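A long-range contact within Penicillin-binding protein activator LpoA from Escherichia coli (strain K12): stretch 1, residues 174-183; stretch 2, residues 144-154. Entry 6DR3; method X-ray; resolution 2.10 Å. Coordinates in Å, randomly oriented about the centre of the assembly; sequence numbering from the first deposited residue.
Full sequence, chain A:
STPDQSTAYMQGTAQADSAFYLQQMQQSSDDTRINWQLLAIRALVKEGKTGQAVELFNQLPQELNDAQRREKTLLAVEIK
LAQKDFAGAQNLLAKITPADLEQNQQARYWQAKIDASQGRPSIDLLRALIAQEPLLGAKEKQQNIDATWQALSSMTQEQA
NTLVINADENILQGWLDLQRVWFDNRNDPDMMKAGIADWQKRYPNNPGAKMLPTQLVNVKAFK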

# COMPACT_ATOMS: atom_id res chain seq x y z
N GLY A 174 5.21 -18.45 -3.61
CA GLY A 174 4.94 -18.43 -5.04
C GLY A 174 5.72 -17.34 -5.75
O GLY A 174 6.23 -17.55 -6.85
N TRP A 175 5.80 -16.16 -5.14
CA TRP A 175 6.58 -15.07 -5.74
C TRP A 175 8.05 -15.45 -5.85
O TRP A 175 8.69 -15.19 -6.87
CB TRP A 175 6.42 -13.80 -4.92
CG TRP A 175 5.18 -13.01 -5.23
CD1 TRP A 175 4.15 -12.73 -4.39
CD2 TRP A 175 4.85 -12.40 -6.48
NE1 TRP A 175 3.20 -11.98 -5.03
CE2 TRP A 175 3.60 -11.76 -6.32
CE3 TRP A 175 5.49 -12.32 -7.73
CZ2 TRP A 175 2.98 -11.06 -7.36
CZ3 TRP A 175 4.87 -11.63 -8.75
CH2 TRP A 175 3.63 -11.01 -8.56
N LEU A 176 8.61 -16.05 -4.80
CA LEU A 176 10.01 -16.46 -4.84
C LEU A 176 10.24 -17.56 -5.85
O LEU A 176 11.33 -17.66 -6.42
CB LEU A 176 10.46 -16.91 -3.45
CG LEU A 176 10.45 -15.82 -2.37
CD1 LEU A 176 10.77 -16.41 -1.01
CD2 LEU A 176 11.43 -14.70 -2.71
N ASP A 177 9.23 -18.40 -6.11
CA ASP A 177 9.37 -19.41 -7.15
C ASP A 177 9.45 -18.76 -8.53
O ASP A 177 10.27 -19.17 -9.36
CB ASP A 177 8.20 -20.39 -7.09
CG ASP A 177 8.43 -21.61 -7.96
OD1 ASP A 177 9.09 -22.56 -7.49
OD2 ASP A 177 7.96 -21.61 -9.12
N LEU A 178 8.61 -17.76 -8.79
CA LEU A 178 8.69 -17.06 -10.07
C LEU A 178 10.01 -16.32 -10.21
O LEU A 178 10.58 -16.26 -11.31
CB LEU A 178 7.52 -16.08 -10.20
CG LEU A 178 7.42 -15.32 -11.53
CD1 LEU A 178 7.26 -16.27 -12.71
CD2 LEU A 178 6.25 -14.33 -11.49
N GLN A 179 10.52 -15.76 -9.11
CA GLN A 179 11.85 -15.16 -9.12
C GLN A 179 12.88 -16.15 -9.64
O GLN A 179 13.72 -15.81 -10.48
CB GLN A 179 12.20 -14.69 -7.71
CG GLN A 179 13.49 -13.88 -7.61
CD GLN A 179 13.87 -13.58 -6.17
OE1 GLN A 179 13.80 -14.45 -5.31
NE2 GLN A 179 14.25 -12.33 -5.91
N ARG A 180 12.84 -17.39 -9.13
CA ARG A 180 13.79 -18.40 -9.58
C ARG A 180 13.59 -18.74 -11.05
O ARG A 180 14.56 -18.91 -11.79
CB ARG A 180 13.66 -19.66 -8.72
CG ARG A 180 14.41 -19.61 -7.41
CD ARG A 180 15.43 -20.73 -7.31
NE ARG A 180 16.41 -20.68 -8.40
CZ ARG A 180 17.35 -21.60 -8.60
NH1 ARG A 180 17.44 -22.65 -7.80
NH2 ARG A 180 18.19 -21.48 -9.62
N VAL A 181 12.33 -18.85 -11.49
CA VAL A 181 12.06 -19.03 -12.91
C VAL A 181 12.75 -17.94 -13.71
O VAL A 181 13.30 -18.19 -14.80
CB VAL A 181 10.54 -19.05 -13.17
CG1 VAL A 181 10.24 -19.06 -14.66
CG2 VAL A 181 9.91 -20.26 -12.49
N TRP A 182 12.75 -16.71 -13.19
CA TRP A 182 13.40 -15.61 -13.89
C TRP A 182 14.91 -15.76 -13.87
O TRP A 182 15.57 -15.56 -14.90
CB TRP A 182 12.99 -14.28 -13.26
CG TRP A 182 13.59 -13.10 -13.96
CD1 TRP A 182 13.29 -12.65 -15.21
CD2 TRP A 182 14.58 -12.22 -13.43
NE1 TRP A 182 14.05 -11.54 -15.50
CE2 TRP A 182 14.85 -11.25 -14.43
CE3 TRP A 182 15.28 -12.14 -12.22
CZ2 TRP A 182 15.78 -10.23 -14.25
CZ3 TRP A 182 16.20 -11.13 -12.05
CH2 TRP A 182 16.45 -10.19 -13.05
N PHE A 183 15.49 -16.12 -12.72
CA PHE A 183 16.93 -16.35 -12.66
C PHE A 183 17.37 -17.40 -13.67
O PHE A 183 18.45 -17.29 -14.26
CB PHE A 183 17.34 -16.78 -11.24
CG PHE A 183 17.25 -15.69 -10.20
CD1 PHE A 183 17.41 -14.36 -10.53
CD2 PHE A 183 17.00 -16.02 -8.88
CE1 PHE A 183 17.33 -13.37 -9.57
CE2 PHE A 183 16.92 -15.04 -7.91
CZ PHE A 183 17.09 -13.71 -8.25
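Stretch 2 (144-154) NIDATWQALSS

Three tryptophans dominate this helix-helix contact: Trp 149 of stretch 2 reaches in among the side chains of stretch 1, with Trp 175 and Trp 182 both touching it. Residues 144-153 are helical, as is all of stretch 1. The two axes run in broadly the same sense, at a signed crossing angle of -55°, and approach to 10.1 Å, a spacing that leaves room for large side chains. The backbones come nearest at Gln 179 and Leu 152, whose CA atoms are 6.2 Å apart.

Trp 149 has its CA-to-CB bond sideways, but with chi1 t its indole swings into the contact. Its CH2 lies 3.6 Å from CB of Trp 182, its CZ3 3.7 Å from CG of Leu 178. The edge of Trp 149 points at the face of Trp 182, with planes at 81° and 5.3 Å between the six-membered ring of the former and the five-membered ring of the latter. One helical turn on, Ser 153 is small enough to lie on Trp 182, its CB 4.0 Å from the centroid of the six-membered ring. Its OG donates to O of Trp 149 at 3.0 Å, satisfying the hydroxyl within its own helix.

Trp 175 offers a broad apolar surface to successive turns of stretch 2. Ile 145 CG2 meets the edge of the Trp 175 ring, 3.8 Å from Trp 175 CH2, while Thr 148 lays its methyl CG2 over the face, 3.8 Å from the centroid of the Trp 175 five-membered ring; the OG1 of Thr 148 bonds to O of Asn 144 at 2.9 Å. Leu 152 CD1 packs 3.5 Å from Trp 175 CE3.

The one hydrogen bond across the stretches runs from Gln 179 NE2 to O of Leu 152, 2.7 Å long. The long glutamine, with chi1 and chi2 both t, reaches this backbone carbonyl, adding a polar tie to an otherwise largely apolar contact.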

# COMPACT_ATOMS: atom_id res chain seq x y z
N ASN A 144 0.71 -2.48 -7.59
CA ASN A 144 1.29 -3.24 -6.48
C ASN A 144 2.04 -4.46 -6.99
O ASN A 144 3.16 -4.75 -6.54
CB ASN A 144 0.18 -3.64 -5.51
CG ASN A 144 0.64 -4.64 -4.47
OD1 ASN A 144 0.90 -5.81 -4.78
ND2 ASN A 144 0.73 -4.20 -3.22
N ILE A 145 1.45 -5.20 -7.93
CA ILE A 145 2.09 -6.39 -8.48
C ILE A 145 3.42 -6.03 -9.14
O ILE A 145 4.43 -6.72 -8.96
CB ILE A 145 1.13 -7.10 -9.45
CG1 ILE A 145 -0.02 -7.74 -8.67
CG2 ILE A 145 1.86 -8.15 -10.30
CD1 ILE A 145 -1.17 -8.19 -9.53
N ASP A 146 3.43 -4.94 -9.92
CA ASP A 146 4.66 -4.55 -10.61
C ASP A 146 5.74 -4.12 -9.64
O ASP A 146 6.93 -4.35 -9.90
CB ASP A 146 4.36 -3.44 -11.61
CG ASP A 146 3.51 -3.91 -12.77
OD1 ASP A 146 3.33 -5.14 -12.91
OD2 ASP A 146 3.01 -3.06 -13.54
N ALA A 147 5.37 -3.48 -8.53
CA ALA A 147 6.35 -3.14 -7.51
C ALA A 147 6.90 -4.40 -6.84
O ALA A 147 8.10 -4.48 -6.56
CB ALA A 147 5.73 -2.21 -6.47
N THR A 148 6.03 -5.38 -6.59
CA THR A 148 6.50 -6.66 -6.06
C THR A 148 7.52 -7.29 -6.99
O THR A 148 8.54 -7.83 -6.54
CB THR A 148 5.32 -7.61 -5.84
OG1 THR A 148 4.33 -6.97 -5.01
CG2 THR A 148 5.78 -8.89 -5.16
N TRP A 149 7.28 -7.22 -8.30
CA TRP A 149 8.21 -7.85 -9.24
C TRP A 149 9.53 -7.10 -9.29
O TRP A 149 10.60 -7.72 -9.33
CB TRP A 149 7.60 -7.93 -10.64
CG TRP A 149 8.55 -8.61 -11.57
CD1 TRP A 149 9.18 -8.06 -12.65
CD2 TRP A 149 9.02 -9.95 -11.47
NE1 TRP A 149 10.00 -8.99 -13.24
CE2 TRP A 149 9.91 -10.16 -12.53
CE3 TRP A 149 8.75 -11.01 -10.59
CZ2 TRP A 149 10.55 -11.39 -12.74
CZ3 TRP A 149 9.38 -12.22 -10.80
CH2 TRP A 149 10.27 -12.40 -11.86
N GLN A 150 9.50 -5.76 -9.30
CA GLN A 150 10.76 -5.02 -9.32
C GLN A 150 11.62 -5.37 -8.12
O GLN A 150 12.84 -5.53 -8.24
CB GLN A 150 10.50 -3.51 -9.38
CG GLN A 150 11.80 -2.70 -9.26
CD GLN A 150 11.62 -1.22 -9.56
OE1 GLN A 150 11.93 -0.37 -8.73
NE2 GLN A 150 11.15 -0.91 -10.76
N ALA A 151 11.00 -5.49 -6.94
CA ALA A 151 11.76 -5.85 -5.75
C ALA A 151 12.38 -7.24 -5.90
O ALA A 151 13.53 -7.46 -5.51
CB ALA A 151 10.86 -5.81 -4.51
N LEU A 152 11.64 -8.18 -6.48
CA LEU A 152 12.16 -9.52 -6.68
C LEU A 152 13.30 -9.53 -7.70
O LEU A 152 14.36 -10.10 -7.45
CB LEU A 152 11.03 -10.45 -7.13
CG LEU A 152 9.96 -10.71 -6.07
CD1 LEU A 152 8.69 -11.24 -6.70
CD2 LEU A 152 10.49 -11.67 -5.01
N SER A 153 13.09 -8.88 -8.85
CA SER A 153 14.09 -8.91 -9.91
C SER A 153 15.29 -8.02 -9.62
O SER A 153 16.30 -8.12 -10.32
CB SER A 153 13.46 -8.49 -11.24
OG SER A 153 12.88 -7.20 -11.15
N SER A 154 15.21 -7.15 -8.61
CA SER A 154 16.35 -6.35 -8.20
C SER A 154 17.31 -7.11 -7.30
O SER A 154 18.42 -6.62 -7.05
CB SER A 154 15.87 -5.09 -7.47
OG SER A 154 15.31 -4.16 -8.38